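Oxidized polyvinyl alcohol hydrolase (Pseudomonas sp. VM15C, PDB 3WWC) hydrolyses the beta-diketone groups of oxidized polyvinyl alcohol, the second step in degrading this polymer, and also cleaves 4,6-nonanedione. Local coordinates at residues A[187-201]-A[240-254]. The protein carries 1 engineered substitution. Sequence-based numbering, arbitrary orientation.
Sequences LLFRSNFWAGGLPIS and LPAKVGPLIVMTVWG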
loop_
_atom_site.group_PDB
_atom_site.type_symbol
_atom_site.label_atom_id
_atom_site.label_comp_id
_atom_site.label_asym_id
_atom_site.label_seq_id
_atom_site.Cartn_x
_atom_site.Cartn_y
_atom_site.Cartn_z
ATOM N N LEU A 187 -6.956 -1.299 -0.767
ATOM C CA LEU A 187 -7.520 -1.629 -2.085
ATOM C C LEU A 187 -8.614 -2.682 -1.959
ATOM O O LEU A 187 -9.581 -2.658 -2.720
ATOM C CB LEU A 187 -6.416 -2.146 -3.021
ATOM C CG LEU A 187 -5.381 -1.097 -3.384
ATOM C CD1 LEU A 187 -4.220 -1.820 -4.062
ATOM C CD2 LEU A 187 -6.007 -0.010 -4.300
ATOM N N LEU A 188 -8.493 -3.574 -0.975
ATOM C CA LEU A 188 -9.482 -4.645 -0.848
ATOM C C LEU A 188 -10.744 -4.163 -0.192
ATOM O O LEU A 188 -11.833 -4.679 -0.492
ATOM C CB LEU A 188 -8.889 -5.819 -0.022
ATOM C CG LEU A 188 -7.765 -6.543 -0.767
ATOM C CD1 LEU A 188 -6.989 -7.427 0.221
ATOM C CD2 LEU A 188 -8.375 -7.374 -1.940
ATOM N N PHE A 189 -10.623 -3.169 0.687
ATOM C CA PHE A 189 -11.797 -2.646 1.398
ATOM C C PHE A 189 -12.375 -1.386 0.805
ATOM O O PHE A 189 -13.552 -1.073 1.083
ATOM C CB PHE A 189 -11.493 -2.334 2.879
ATOM C CG PHE A 189 -11.516 -3.555 3.795
ATOM C CD1 PHE A 189 -12.687 -3.977 4.400
ATOM C CD2 PHE A 189 -10.334 -4.193 4.107
ATOM C CE1 PHE A 189 -12.665 -5.026 5.320
ATOM C CE2 PHE A 189 -10.302 -5.257 5.041
ATOM C CZ PHE A 189 -11.487 -5.663 5.648
ATOM N N ARG A 190 -11.598 -0.630 0.014
ATOM C CA ARG A 190 -12.104 0.631 -0.531
ATOM C C ARG A 190 -11.904 0.689 -2.049
ATOM O O ARG A 190 -11.513 1.704 -2.618
ATOM C CB ARG A 190 -11.384 1.790 0.184
ATOM C CG ARG A 190 -11.940 2.012 1.586
ATOM C CD ARG A 190 -13.315 2.703 1.531
ATOM N NE ARG A 190 -13.679 3.033 2.895
ATOM C CZ ARG A 190 -14.556 3.975 3.256
ATOM N NH1 ARG A 190 -15.197 4.694 2.341
ATOM N NH2 ARG A 190 -14.754 4.240 4.538
ATOM N N SER A 191 -12.222 -0.417 -2.716
ATOM C CA SER A 191 -12.070 -0.481 -4.154
ATOM C C SER A 191 -13.061 0.349 -4.932
ATOM O O SER A 191 -12.955 0.404 -6.153
ATOM C CB SER A 191 -12.115 -1.930 -4.655
ATOM O OG SER A 191 -13.411 -2.491 -4.465
ATOM N N ASN A 192 -14.014 0.993 -4.252
ATOM C CA ASN A 192 -14.907 1.882 -4.981
ATOM C C ASN A 192 -14.513 3.324 -4.733
ATOM O O ASN A 192 -15.198 4.252 -5.167
ATOM C CB ASN A 192 -16.362 1.627 -4.578
ATOM C CG ASN A 192 -16.806 0.213 -4.984
ATOM O OD1 ASN A 192 -16.700 -0.152 -6.153
ATOM N ND2 ASN A 192 -17.260 -0.577 -4.021
ATOM N N PHE A 193 -13.357 3.521 -4.107
ATOM C CA PHE A 193 -12.867 4.885 -3.841
ATOM C C PHE A 193 -11.547 5.101 -4.605
ATOM O O PHE A 193 -11.479 5.889 -5.530
ATOM C CB PHE A 193 -12.642 5.122 -2.322
ATOM C CG PHE A 193 -12.129 6.503 -2.007
ATOM C CD1 PHE A 193 -12.977 7.592 -2.105
ATOM C CD2 PHE A 193 -10.791 6.706 -1.628
ATOM C CE1 PHE A 193 -12.525 8.905 -1.826
ATOM C CE2 PHE A 193 -10.322 7.985 -1.353
ATOM C CZ PHE A 193 -11.190 9.089 -1.447
ATOM N N TRP A 194 -10.497 4.356 -4.224
ATOM C CA TRP A 194 -9.207 4.481 -4.888
ATOM C C TRP A 194 -9.287 4.038 -6.324
ATOM O O TRP A 194 -10.059 3.132 -6.651
ATOM C CB TRP A 194 -8.190 3.542 -4.205
ATOM C CG TRP A 194 -8.086 3.849 -2.728
ATOM C CD1 TRP A 194 -8.575 3.121 -1.697
ATOM C CD2 TRP A 194 -7.493 5.033 -2.146
ATOM N NE1 TRP A 194 -8.343 3.778 -0.468
ATOM C CE2 TRP A 194 -7.691 4.954 -0.737
ATOM C CE3 TRP A 194 -6.816 6.142 -2.695
ATOM C CZ2 TRP A 194 -7.231 5.962 0.145
ATOM C CZ3 TRP A 194 -6.360 7.148 -1.834
ATOM C CH2 TRP A 194 -6.571 7.045 -0.420
ATOM N N ALA A 195 -8.488 4.664 -7.181
ATOM C CA ALA A 195 -8.392 4.223 -8.573
ATOM C C ALA A 195 -7.379 3.120 -8.695
ATOM O O ALA A 195 -7.346 2.421 -9.713
ATOM C CB ALA A 195 -7.974 5.412 -9.489
ATOM N N GLY A 196 -6.509 2.973 -7.713
ATOM C CA GLY A 196 -5.482 1.926 -7.839
ATOM C C GLY A 196 -4.415 2.162 -6.767
ATOM O O GLY A 196 -4.528 3.035 -5.916
ATOM N N GLY A 197 -3.337 1.396 -6.835
ATOM C CA GLY A 197 -2.313 1.531 -5.828
ATOM C C GLY A 197 -1.042 0.837 -6.223
ATOM O O GLY A 197 -0.943 0.092 -7.228
ATOM N N LEU A 198 -0.047 1.098 -5.392
ATOM C CA LEU A 198 1.307 0.588 -5.588
ATOM C C LEU A 198 1.838 -0.107 -4.325
ATOM O O LEU A 198 2.598 0.508 -3.519
ATOM C CB LEU A 198 2.218 1.776 -5.986
ATOM C CG LEU A 198 3.711 1.504 -6.230
ATOM C CD1 LEU A 198 3.885 0.566 -7.408
ATOM C CD2 LEU A 198 4.421 2.837 -6.545
ATOM N N PRO A 199 1.417 -1.361 -4.079
ATOM C CA PRO A 199 1.897 -2.096 -2.887
ATOM C C PRO A 199 3.295 -2.661 -3.165
ATOM O O PRO A 199 3.435 -3.591 -3.947
ATOM C CB PRO A 199 0.833 -3.187 -2.685
ATOM C CG PRO A 199 0.266 -3.408 -4.136
ATOM C CD PRO A 199 0.280 -2.047 -4.765
ATOM N N ILE A 200 4.318 -2.053 -2.571
ATOM C CA ILE A 200 5.704 -2.460 -2.758
ATOM C C ILE A 200 6.115 -3.309 -1.572
ATOM O O ILE A 200 6.127 -2.844 -0.427
ATOM C CB ILE A 200 6.627 -1.231 -2.837
ATOM C CG1 ILE A 200 6.153 -0.250 -3.916
ATOM C CG2 ILE A 200 8.049 -1.716 -3.118
ATOM C CD1 ILE A 200 7.047 1.044 -4.006
ATOM N N SER A 201 6.402 -4.575 -1.867
ATOM C CA SER A 201 6.842 -5.525 -0.828
ATOM C C SER A 201 5.945 -5.518 0.379
ATOM O O SER A 201 6.411 -5.383 1.524
ATOM C CB SER A 201 8.246 -5.198 -0.444
ATOM O OG SER A 201 9.074 -5.283 -1.573
ATOM N N LEU A 240 -12.014 -13.040 1.000
ATOM C CA LEU A 240 -11.673 -11.904 0.138
ATOM C C LEU A 240 -12.909 -11.653 -0.711
ATOM O O LEU A 240 -13.696 -12.575 -0.992
ATOM C CB LEU A 240 -10.492 -12.265 -0.774
ATOM C CG LEU A 240 -9.177 -12.473 -0.026
ATOM C CD1 LEU A 240 -8.140 -12.968 -1.051
ATOM C CD2 LEU A 240 -8.701 -11.179 0.598
ATOM N N PRO A 241 -13.101 -10.411 -1.145
ATOM C CA PRO A 241 -14.279 -10.098 -1.965
ATOM C C PRO A 241 -14.350 -10.849 -3.284
ATOM O O PRO A 241 -13.336 -11.086 -3.926
ATOM C CB PRO A 241 -14.204 -8.590 -2.138
ATOM C CG PRO A 241 -12.801 -8.191 -1.786
ATOM C CD PRO A 241 -12.245 -9.238 -0.872
ATOM N N ALA A 242 -15.563 -11.231 -3.703
ATOM C CA ALA A 242 -15.708 -11.951 -4.968
ATOM C C ALA A 242 -15.443 -10.997 -6.117
ATOM O O ALA A 242 -14.939 -11.404 -7.189
ATOM C CB ALA A 242 -17.133 -12.516 -5.084
ATOM N N LYS A 243 -15.803 -9.739 -5.902
ATOM C CA LYS A 243 -15.597 -8.723 -6.931
ATOM C C LYS A 243 -15.232 -7.381 -6.342
ATOM O O LYS A 243 -15.830 -6.917 -5.350
ATOM C CB LYS A 243 -16.829 -8.539 -7.801
ATOM C CG LYS A 243 -16.466 -7.810 -9.089
ATOM C CD LYS A 243 -17.574 -7.768 -10.108
ATOM C CE LYS A 243 -17.036 -7.096 -11.365
ATOM N NZ LYS A 243 -18.075 -7.084 -12.454
ATOM N N VAL A 244 -14.206 -6.768 -6.911
ATOM C CA VAL A 244 -13.806 -5.443 -6.442
ATOM C C VAL A 244 -14.095 -4.437 -7.526
ATOM O O VAL A 244 -14.316 -4.778 -8.695
ATOM C CB VAL A 244 -12.265 -5.357 -6.018
ATOM C CG1 VAL A 244 -12.005 -6.311 -4.887
ATOM C CG2 VAL A 244 -11.329 -5.609 -7.184
ATOM N N GLY A 245 -14.158 -3.182 -7.105
ATOM C CA GLY A 245 -14.355 -2.050 -7.993
ATOM C C GLY A 245 -13.190 -1.928 -8.985
ATOM O O GLY A 245 -12.134 -2.581 -8.829
ATOM N N PRO A 246 -13.306 -1.061 -9.981
ATOM C CA PRO A 246 -12.283 -0.882 -11.008
ATOM C C PRO A 246 -10.993 -0.278 -10.479
ATOM O O PRO A 246 -11.016 0.808 -9.877
ATOM C CB PRO A 246 -12.953 0.039 -12.010
ATOM C CG PRO A 246 -14.352 -0.056 -11.718
ATOM C CD PRO A 246 -14.501 -0.252 -10.273
ATOM N N LEU A 247 -9.867 -0.950 -10.736
ATOM C CA LEU A 247 -8.571 -0.522 -10.244
ATOM C C LEU A 247 -7.462 -0.838 -11.208
ATOM O O LEU A 247 -7.617 -1.660 -12.108
ATOM C CB LEU A 247 -8.189 -1.333 -8.975
ATOM C CG LEU A 247 -9.105 -1.238 -7.753
ATOM C CD1 LEU A 247 -8.687 -2.346 -6.743
ATOM C CD2 LEU A 247 -9.022 0.148 -7.098
ATOM N N ILE A 248 -6.328 -0.177 -10.981
ATOM C CA ILE A 248 -5.079 -0.611 -11.561
ATOM C C ILE A 248 -4.152 -0.812 -10.347
ATOM O O ILE A 248 -4.035 0.061 -9.485
ATOM C CB ILE A 248 -4.472 0.328 -12.605
ATOM C CG1 ILE A 248 -3.076 -0.195 -12.963
ATOM C CG2 ILE A 248 -4.438 1.801 -12.117
ATOM C CD1 ILE A 248 -2.512 0.438 -14.260
ATOM N N VAL A 249 -3.562 -1.997 -10.236
ATOM C CA VAL A 249 -2.687 -2.297 -9.105
ATOM C C VAL A 249 -1.350 -2.728 -9.626
ATOM O O VAL A 249 -1.255 -3.616 -10.500
ATOM C CB VAL A 249 -3.276 -3.422 -8.236
ATOM C CG1 VAL A 249 -2.366 -3.705 -7.030
ATOM C CG2 VAL A 249 -4.700 -3.027 -7.764
ATOM N N MET A 250 -0.303 -2.118 -9.098
ATOM C CA MET A 250 1.078 -2.460 -9.487
ATOM C C MET A 250 1.781 -2.999 -8.239
ATOM O O MET A 250 2.065 -2.242 -7.310
ATOM C CB MET A 250 1.807 -1.220 -9.995
ATOM C CG MET A 250 3.211 -1.608 -10.498
ATOM S SD MET A 250 4.141 -0.129 -11.109
ATOM C CE MET A 250 3.307 0.135 -12.649
ATOM N N THR A 251 2.027 -4.304 -8.234
ATOM C CA THR A 251 2.688 -4.959 -7.092
ATOM C C THR A 251 4.160 -5.104 -7.396
ATOM O O THR A 251 4.515 -5.560 -8.491
ATOM C CB THR A 251 2.107 -6.324 -6.863
ATOM O OG1 THR A 251 0.688 -6.209 -6.610
ATOM C CG2 THR A 251 2.788 -6.999 -5.665
ATOM N N VAL A 252 5.025 -4.726 -6.465
ATOM C CA VAL A 252 6.490 -4.795 -6.711
ATOM C C VAL A 252 7.173 -5.735 -5.719
ATOM O O VAL A 252 6.941 -5.645 -4.489
ATOM C CB VAL A 252 7.112 -3.408 -6.542
ATOM C CG1 VAL A 252 8.623 -3.456 -6.849
ATOM C CG2 VAL A 252 6.410 -2.404 -7.484
ATOM N N TRP A 253 7.975 -6.650 -6.271
ATOM C CA TRP A 253 8.784 -7.599 -5.484
ATOM C C TRP A 253 10.238 -7.190 -5.679
ATOM O O TRP A 253 10.663 -6.943 -6.810
ATOM C CB TRP A 253 8.582 -9.028 -6.021
ATOM C CG TRP A 253 9.442 -10.039 -5.349
ATOM C CD1 TRP A 253 9.440 -10.341 -4.007
ATOM C CD2 TRP A 253 10.353 -10.965 -5.968
ATOM N NE1 TRP A 253 10.275 -11.404 -3.763
ATOM C CE2 TRP A 253 10.849 -11.801 -4.955
ATOM C CE3 TRP A 253 10.795 -11.167 -7.290
ATOM C CZ2 TRP A 253 11.771 -12.837 -5.211
ATOM C CZ3 TRP A 253 11.703 -12.203 -7.540
ATOM C CH2 TRP A 253 12.177 -13.017 -6.503
ATOM N N GLY A 254 10.998 -7.170 -4.576
ATOM C CA GLY A 254 12.387 -6.725 -4.589
ATOM C C GLY A 254 13.428 -7.809 -4.791
ATOM O O GLY A 254 14.637 -7.561 -4.569
#
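Leu247 pushes its two methyls into the hollow under the turn that joins helix 178-189 to strand 196-200: CD1 meets Ser191 CB at 4.0 Å, while CD2 rests against Leu187 CD2 and the Trp194 carbonyl. On the same side, Leu187 CD1 and Val249 CG2 meet tip to tip at 3.9 Å, filling the space over Gly197, where a CB would crowd Leu187. CG1 of Val249, anti to the backbone N (chi1 -179°), packs against CD and CG of Pro199, the two side chains crossing at about a right angle. On the other face Leu198 CD1 sits over the notch between the Met250 side chain and Val252 CG2, 3.8 Å from Met250 CB. At the turn, Gly245 N donates to Ser191 OG (2.8 Å, 163°); an alanine in place of Ser191 would probably leave that buried N-H without its acceptor. Strands 196-200 and 247-253, adjacent and parallel in the central sheet of this alpha/beta-hydrolase-like fold, are laced by bonds such as Met250 N to Gly197 O (3.0 Å). Toward the probable active site, Thr251 OG1 is hydrogen-bonded to His294 and Ser201 OG to Asp258. The chemistry is thus consistent with a mostly apolar, buried interior held in register by backbone bonds.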